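Local structure of putative cytoplasmic protein (Salmonella typhimurium, 2GK3) at residues P184-Y189 against D207-F212; L121-I124 against L128-M131; A67-E70 against E74-R77. The protein is of unknown function but belongs to a family of putative glutamine amidotransferases of the class I glutaminase clan and assembles as a hexamer. All blocks are in the same frame, centred on the assembly; numbering follows the deposited sequence.

Contact 1: residues P184-Y189 against D207-F212; sequences PVFLGY and DPLLVF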
loop_
_atom_site.group_PDB
_atom_site.type_symbol
_atom_site.label_atom_id
_atom_site.label_comp_id
_atom_site.label_asym_id
_atom_site.label_seq_id
_atom_site.Cartn_x
_atom_site.Cartn_y
_atom_site.Cartn_z
ATOM N N PRO E 184 -36.483 9.948 6.736
ATOM C CA PRO E 184 -35.885 8.811 6.048
ATOM C C PRO E 184 -35.024 7.905 6.927
ATOM O O PRO E 184 -34.759 8.204 8.088
ATOM C CB PRO E 184 -35.014 9.465 4.966
ATOM C CG PRO E 184 -34.861 10.908 5.369
ATOM C CD PRO E 184 -35.702 11.188 6.571
ATOM N N VAL E 185 -34.563 6.817 6.330
ATOM C CA VAL E 185 -33.688 5.859 6.957
ATOM C C VAL E 185 -32.206 6.224 6.705
ATOM O O VAL E 185 -31.858 6.791 5.658
ATOM C CB VAL E 185 -34.092 4.436 6.466
ATOM C CG1 VAL E 185 -32.943 3.458 6.457
ATOM C CG2 VAL E 185 -35.282 3.908 7.310
ATOM N N PHE E 186 -31.363 5.924 7.698
ATOM C CA PHE E 186 -29.914 6.117 7.664
ATOM C C PHE E 186 -29.268 4.805 7.995
ATOM O O PHE E 186 -29.834 4.016 8.762
ATOM C CB PHE E 186 -29.476 7.149 8.699
ATOM C CG PHE E 186 -30.025 8.495 8.443
ATOM C CD1 PHE E 186 -31.333 8.807 8.826
ATOM C CD2 PHE E 186 -29.257 9.444 7.769
ATOM C CE1 PHE E 186 -31.881 10.043 8.546
ATOM C CE2 PHE E 186 -29.785 10.688 7.476
ATOM C CZ PHE E 186 -31.101 10.997 7.862
ATOM N N LEU E 187 -28.081 4.564 7.437
ATOM C CA LEU E 187 -27.423 3.268 7.601
ATOM C C LEU E 187 -26.310 3.297 8.664
ATOM O O LEU E 187 -25.537 2.346 8.821
ATOM C CB LEU E 187 -26.958 2.740 6.236
ATOM C CG LEU E 187 -27.888 1.796 5.421
ATOM C CD1 LEU E 187 -29.383 1.903 5.691
ATOM C CD2 LEU E 187 -27.655 1.904 3.954
ATOM N N GLY E 188 -26.262 4.391 9.421
ATOM C CA GLY E 188 -25.186 4.596 10.376
ATOM C C GLY E 188 -25.050 6.038 10.806
ATOM O O GLY E 188 -25.640 6.931 10.200
ATOM N N TYR E 189 -24.284 6.251 11.876
ATOM C CA TYR E 189 -24.058 7.576 12.436
ATOM C C TYR E 189 -22.892 7.539 13.418
ATOM O O TYR E 189 -22.486 6.458 13.864
ATOM C CB TYR E 189 -25.334 8.130 13.107
ATOM C CG TYR E 189 -25.819 7.340 14.324
ATOM C CD1 TYR E 189 -25.529 7.778 15.618
ATOM C CD2 TYR E 189 -26.584 6.184 14.172
ATOM C CE1 TYR E 189 -25.983 7.084 16.738
ATOM C CE2 TYR E 189 -27.053 5.473 15.282
ATOM C CZ TYR E 189 -26.747 5.928 16.566
ATOM O OH TYR E 189 -27.177 5.222 17.671
ATOM N N ASP E 207 -30.124 8.258 20.044
ATOM C CA ASP E 207 -28.925 9.100 20.214
ATOM C C ASP E 207 -29.176 10.438 19.508
ATOM O O ASP E 207 -30.027 10.516 18.629
ATOM C CB ASP E 207 -27.681 8.442 19.623
ATOM C CG ASP E 207 -27.133 7.314 20.478
ATOM O OD1 ASP E 207 -26.977 7.483 21.712
ATOM O OD2 ASP E 207 -26.818 6.254 19.892
ATOM N N PRO E 208 -28.443 11.498 19.896
ATOM C CA PRO E 208 -28.686 12.755 19.172
ATOM C C PRO E 208 -28.310 12.617 17.688
ATOM O O PRO E 208 -27.374 11.855 17.344
ATOM C CB PRO E 208 -27.773 13.766 19.876
ATOM C CG PRO E 208 -26.851 12.994 20.702
ATOM C CD PRO E 208 -27.403 11.630 20.934
ATOM N N LEU E 209 -29.055 13.317 16.828
ATOM C CA LEU E 209 -28.746 13.359 15.390
ATOM C C LEU E 209 -28.492 14.793 14.900
ATOM O O LEU E 209 -27.507 15.055 14.198
ATOM C CB LEU E 209 -29.844 12.678 14.554
ATOM C CG LEU E 209 -29.756 12.786 13.020
ATOM C CD1 LEU E 209 -28.496 12.129 12.472
ATOM C CD2 LEU E 209 -30.991 12.183 12.349
ATOM N N LEU E 210 -29.390 15.709 15.252
ATOM C CA LEU E 210 -29.200 17.123 14.937
ATOM C C LEU E 210 -29.169 17.929 16.222
ATOM O O LEU E 210 -30.120 17.890 16.992
ATOM C CB LEU E 210 -30.298 17.628 13.986
ATOM C CG LEU E 210 -30.182 19.056 13.444
ATOM C CD1 LEU E 210 -28.868 19.314 12.638
ATOM C CD2 LEU E 210 -31.416 19.396 12.612
ATOM N N VAL E 211 -28.077 18.664 16.430
ATOM C CA VAL E 211 -27.822 19.378 17.684
ATOM C C VAL E 211 -27.333 20.800 17.397
ATOM O O VAL E 211 -26.416 20.991 16.592
ATOM C CB VAL E 211 -26.745 18.655 18.561
ATOM C CG1 VAL E 211 -26.487 19.425 19.872
ATOM C CG2 VAL E 211 -27.156 17.194 18.858
ATOM N N PHE E 212 -27.946 21.778 18.072
ATOM C CA PHE E 212 -27.575 23.195 17.930
ATOM C C PHE E 212 -26.969 23.748 19.216
ATOM O O PHE E 212 -27.430 23.446 20.313
ATOM C CB PHE E 212 -28.788 24.048 17.484
ATOM C CG PHE E 212 -29.278 23.717 16.096
ATOM C CD1 PHE E 212 -28.680 24.295 14.983
ATOM C CD2 PHE E 212 -30.304 22.793 15.902
ATOM C CE1 PHE E 212 -29.097 23.963 13.699
ATOM C CE2 PHE E 212 -30.737 22.468 14.632
ATOM C CZ PHE E 212 -30.137 23.049 13.528
#
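Phe186 and Tyr189 are the two residues of 184-189 that meet 207-212, one by apolar packing on Leu209 and one by a polar bond to Asp207. Val185, just before, packs on Ile103 of a neighbouring subunit. Phe186 sets out toward 207-212, and its ring atom CE1 lies 4.5 Å from Leu209 CD2. This is a loose contact in which the methyl approaches the ring obliquely. Phe236 and Phe223 add further apolar cover round the same ring. At Leu187 the chain turns a corner, and beyond Gly188 the backbone carries Tyr189 toward the other segment. Its CG sits between the backbone N and the carbonyl carbon (chi1 64°), and the phenol reaches Asp207 at about a right angle to that side chain. Tyr189 OH donates to Asp207 OD2 over a very short 2.5 Å, the oxygen lying at the ring edge and in its plane, while the carboxylate is turned 54° from the ring. Asp207 CB also lies 3.6 Å from Tyr189 CE1, so the aspartate touches the phenol by carbon as well as oxygen. Gln191 NE2 is a second partner of Asp207 OD2, and Asn205 ND2 bonds Tyr189 OH, so this oxygen pair belongs to a small polar network. Strands 185-194 and 207-215 are the outer members of an antiparallel run, 185-194, 164-169, 199-204, 207-215; they do not pair with each other, and side chains from both enclose a buried core with Ile204 and Phe223.

Contact 2: residues L121-I124 against L128-M131; sequences LLMI and LSFM
Met123, a selenomethionine here, lies over one face of the Phe130 ring, the two side chains sliding past each other in opposite directions. The selenium stands 3.6 Å above the ring plane, displaced toward the rim on the CE1 and CD1 side; from Met123 SE to the centroid of the Phe130 ring is 3.8 Å. Further back along the same chain, Met123 CG sits 3.7 Å from Phe130 CZ and makes a CH-pi contact with that face. A CG anti to the backbone N (chi1 -177°) sends the chain out from the strand across the ring, and a bend at chi3 then turns the terminal methyl. This is a Met-aromatic contact placed at the end of strand 120-124, a central strand lying parallel to both 80-84 and 218-223, where the loop segment 128-131 comes back against the end of that strand. Phe130 has further neighbours in Cys222 and Met224. Ile124 directs its side chain away from the loop, onto Val82 and Trp246, and offers its carbonyl instead. Ser129 OG donates to Ile124 O at 2.5 Å, approaching in the carbonyl plane with a C=O to donor angle of 158°. The same hydroxyl oxygen is hydrogen-bonded to Asp85 N, so two bonds fix its position within this buried site. Asp85 OD1 in turn takes the backbone N of Leu128, tying the loop to the end of the neighbouring strand 80-84.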
loop_
_atom_site.group_PDB
_atom_site.type_symbol
_atom_site.label_atom_id
_atom_site.label_comp_id
_atom_site.label_asym_id
_atom_site.label_seq_id
_atom_site.Cartn_x
_atom_site.Cartn_y
_atom_site.Cartn_z
ATOM N N LEU E 121 -20.485 27.199 12.490
ATOM C CA LEU E 121 -19.753 25.963 12.237
ATOM C C LEU E 121 -20.724 24.793 12.221
ATOM O O LEU E 121 -21.489 24.592 13.186
ATOM C CB LEU E 121 -18.678 25.739 13.313
ATOM C CG LEU E 121 -17.778 24.492 13.223
ATOM C CD1 LEU E 121 -17.063 24.485 11.894
ATOM C CD2 LEU E 121 -16.762 24.387 14.387
ATOM N N LEU E 122 -20.709 24.037 11.123
ATOM C CA LEU E 122 -21.457 22.796 11.060
ATOM C C LEU E 122 -20.481 21.653 10.782
ATOM O O LEU E 122 -19.663 21.741 9.868
ATOM C CB LEU E 122 -22.564 22.850 9.990
ATOM C CG LEU E 122 -23.131 21.496 9.494
ATOM C CD1 LEU E 122 -23.996 20.746 10.558
ATOM C CD2 LEU E 122 -23.897 21.666 8.168
HETATM N N MSE E 123 -20.538 20.615 11.617
HETATM C CA MSE E 123 -19.846 19.371 11.332
HETATM C C MSE E 123 -20.873 18.322 10.916
HETATM O O MSE E 123 -21.922 18.182 11.557
HETATM C CB MSE E 123 -19.018 18.878 12.529
HETATM C CG MSE E 123 -18.207 17.569 12.218
HETATM SE SE MSE E 123 -16.782 17.173 13.461
HETATM C CE MSE E 123 -15.407 18.432 12.853
ATOM N N ILE E 124 -20.557 17.591 9.843
ATOM C CA ILE E 124 -21.404 16.513 9.344
ATOM C C ILE E 124 -20.693 15.195 9.607
ATOM O O ILE E 124 -19.487 15.074 9.362
ATOM C CB ILE E 124 -21.708 16.687 7.832
ATOM C CG1 ILE E 124 -22.504 17.979 7.594
ATOM C CG2 ILE E 124 -22.420 15.429 7.253
ATOM C CD1 ILE E 124 -22.754 18.318 6.091
ATOM N N LEU E 128 -14.489 10.055 8.725
ATOM C CA LEU E 128 -13.441 11.050 9.077
ATOM C C LEU E 128 -13.983 12.317 9.717
ATOM O O LEU E 128 -13.421 13.393 9.590
ATOM C CB LEU E 128 -12.444 11.308 7.910
ATOM C CG LEU E 128 -11.545 10.109 8.229
ATOM C CD1 LEU E 128 -11.538 8.958 7.236
ATOM C CD2 LEU E 128 -10.174 10.378 8.876
ATOM N N SER E 129 -15.108 12.145 10.401
ATOM C CA SER E 129 -15.695 13.167 11.248
ATOM C C SER E 129 -15.715 12.674 12.713
ATOM O O SER E 129 -15.622 11.466 12.975
ATOM C CB SER E 129 -17.117 13.455 10.772
ATOM O OG SER E 129 -17.136 14.183 9.552
ATOM N N PHE E 130 -15.838 13.627 13.644
ATOM C CA PHE E 130 -15.913 13.369 15.085
ATOM C C PHE E 130 -14.741 12.493 15.523
ATOM O O PHE E 130 -13.573 12.927 15.418
ATOM C CB PHE E 130 -17.304 12.836 15.473
ATOM C CG PHE E 130 -18.414 13.813 15.150
ATOM C CD1 PHE E 130 -18.519 15.015 15.848
ATOM C CD2 PHE E 130 -19.309 13.559 14.100
ATOM C CE1 PHE E 130 -19.529 15.958 15.518
ATOM C CE2 PHE E 130 -20.310 14.483 13.758
ATOM C CZ PHE E 130 -20.425 15.681 14.457
HETATM N N MSE E 131 -15.001 11.279 16.003
HETATM C CA MSE E 131 -13.875 10.351 16.183
HETATM C C MSE E 131 -13.726 9.488 14.946
HETATM O O MSE E 131 -12.631 9.334 14.429
HETATM C CB MSE E 131 -14.001 9.500 17.468
HETATM C CG MSE E 131 -13.822 10.301 18.727
HETATM SE SE MSE E 131 -11.975 11.056 18.844
HETATM C CE MSE E 131 -11.346 9.915 20.339
#

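Contact 3: residues A67-E70 against E74-R77; sequences AFPE and ELNR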
loop_
_atom_site.group_PDB
_atom_site.type_symbol
_atom_site.label_atom_id
_atom_site.label_comp_id
_atom_site.label_asym_id
_atom_site.label_seq_id
_atom_site.Cartn_x
_atom_site.Cartn_y
_atom_site.Cartn_z
ATOM N N ALA E 67 -3.178 24.765 0.951
ATOM C CA ALA E 67 -3.642 26.146 0.801
ATOM C C ALA E 67 -4.745 26.568 1.749
ATOM O O ALA E 67 -5.568 27.424 1.395
ATOM C CB ALA E 67 -4.113 26.381 -0.646
ATOM N N PHE E 68 -4.781 25.989 2.947
ATOM C CA PHE E 68 -5.721 26.487 3.948
ATOM C C PHE E 68 -5.364 27.937 4.319
ATOM O O PHE E 68 -4.189 28.237 4.523
ATOM C CB PHE E 68 -5.779 25.593 5.202
ATOM C CG PHE E 68 -6.886 25.972 6.123
ATOM C CD1 PHE E 68 -8.173 25.522 5.890
ATOM C CD2 PHE E 68 -6.669 26.872 7.150
ATOM C CE1 PHE E 68 -9.227 25.926 6.717
ATOM C CE2 PHE E 68 -7.703 27.285 7.971
ATOM C CZ PHE E 68 -8.983 26.809 7.765
ATOM N N PRO E 69 -6.368 28.838 4.375
ATOM C CA PRO E 69 -6.135 30.263 4.697
ATOM C C PRO E 69 -5.411 30.492 6.029
ATOM O O PRO E 69 -5.860 30.007 7.076
ATOM C CB PRO E 69 -7.558 30.854 4.765
ATOM C CG PRO E 69 -8.384 29.946 3.965
ATOM C CD PRO E 69 -7.791 28.576 4.089
ATOM N N GLU E 70 -4.293 31.215 5.974
ATOM C CA GLU E 70 -3.567 31.646 7.174
ATOM C C GLU E 70 -4.230 32.822 7.924
ATOM O O GLU E 70 -4.032 32.986 9.129
ATOM C CB GLU E 70 -2.118 32.005 6.825
ATOM C CG GLU E 70 -1.276 30.819 6.401
ATOM C CD GLU E 70 0.213 31.113 6.401
ATOM O OE1 GLU E 70 0.615 32.186 6.883
ATOM O OE2 GLU E 70 0.988 30.259 5.928
ATOM N N GLU E 74 -9.665 36.381 6.274
ATOM C CA GLU E 74 -10.027 35.608 5.103
ATOM C C GLU E 74 -11.150 34.612 5.421
ATOM O O GLU E 74 -12.021 34.350 4.575
ATOM C CB GLU E 74 -8.770 34.899 4.580
ATOM C CG GLU E 74 -8.872 34.325 3.169
ATOM C CD GLU E 74 -7.507 33.870 2.611
ATOM O OE1 GLU E 74 -6.437 34.368 3.086
ATOM O OE2 GLU E 74 -7.515 33.001 1.695
ATOM N N LEU E 75 -11.124 34.059 6.638
ATOM C CA LEU E 75 -12.210 33.207 7.130
ATOM C C LEU E 75 -13.450 34.030 7.468
ATOM O O LEU E 75 -14.575 33.560 7.303
ATOM C CB LEU E 75 -11.773 32.389 8.351
ATOM C CG LEU E 75 -10.737 31.295 8.118
ATOM C CD1 LEU E 75 -10.452 30.589 9.426
ATOM C CD2 LEU E 75 -11.206 30.302 7.065
ATOM N N ASN E 76 -13.228 35.263 7.920
ATOM C CA ASN E 76 -14.304 36.134 8.390
ATOM C C ASN E 76 -15.327 36.511 7.330
ATOM O O ASN E 76 -16.417 36.979 7.661
ATOM C CB ASN E 76 -13.735 37.393 9.066
ATOM C CG ASN E 76 -13.230 37.124 10.486
ATOM O OD1 ASN E 76 -13.523 36.082 11.069
ATOM N ND2 ASN E 76 -12.458 38.062 11.040
ATOM N N ARG E 77 -14.980 36.301 6.061
ATOM C CA ARG E 77 -15.895 36.541 4.943
ATOM C C ARG E 77 -17.072 35.559 4.922
ATOM O O ARG E 77 -18.161 35.882 4.435
ATOM C CB ARG E 77 -15.138 36.533 3.601
ATOM C CG ARG E 77 -14.841 35.156 3.027
ATOM C CD ARG E 77 -14.398 35.200 1.550
ATOM N NE ARG E 77 -13.109 35.881 1.374
ATOM C CZ ARG E 77 -11.918 35.275 1.377
ATOM N NH1 ARG E 77 -11.823 33.952 1.537
ATOM N NH2 ARG E 77 -10.812 36.004 1.209
#
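Pro69 receives the side chain of Glu74 on one part of its ring and Leu75 on another. Its CB is the main point of contact: Glu74 CD comes within 3.7 Å of Pro69 CB, and OE2 of the carboxylate also approaches the neighbouring Pro69 CG, at 3.9 Å. The two side chains cross at about a right angle, with the glutamate extended beyond CG. Setting that CG opposite the backbone N (chi1 -165°) carries the carboxylate back over the proline. The touch is one of carbon against a carboxylate group, made by van der Waals packing. On the apolar side, Leu75 CD2 stands 4.2 Å from Pro69 CG and equally far from Phe68 CZ, so a single methyl serves both residues. Its approach to the phenylalanine is oblique, the two side chains again crossing at nearly a right angle. Phe68 and Pro69 are themselves packed together, since Pro69 CD lies 3.4 Å above the Phe68 ring plane, offset toward the rim. Further out, Ser71 OG bonds the backbone N of Glu74 at the short helix; nearby, Glu70 OE2 forms a salt bridge with Lys104. Met59 of strand 55-59 lies against both Phe68 and Pro69, Phe68 also reaches Ile16 of strand 12-28, and Leu75 meets Ser110 and Tyr114, so the connection from helix 61-67 to helix 72-75 packs on helix 107-116 and on strands 12-28 and 55-59, which are parallel neighbours.

Contact 2 lies near the middle of the chain, its centre about 4 Å from that of the chain, while contact 1 is also buried but further out, and contact 3 is only partly buried, its centre about 18 Å from the chain centre. Strand 218-223 runs beside both buried contacts, pairing with 120-124 and with 207-215; their centres are about 13 Å apart, and contact 3 lies across the chain's centre from contact 1. The chemistry changes with place. Both buried contacts combine an aromatic ring in apolar packing with one short hydrogen bond, to a carboxylate in contact 1 and to a strand-end carbonyl in contact 2, whereas contact 3 relies on van der Waals packing.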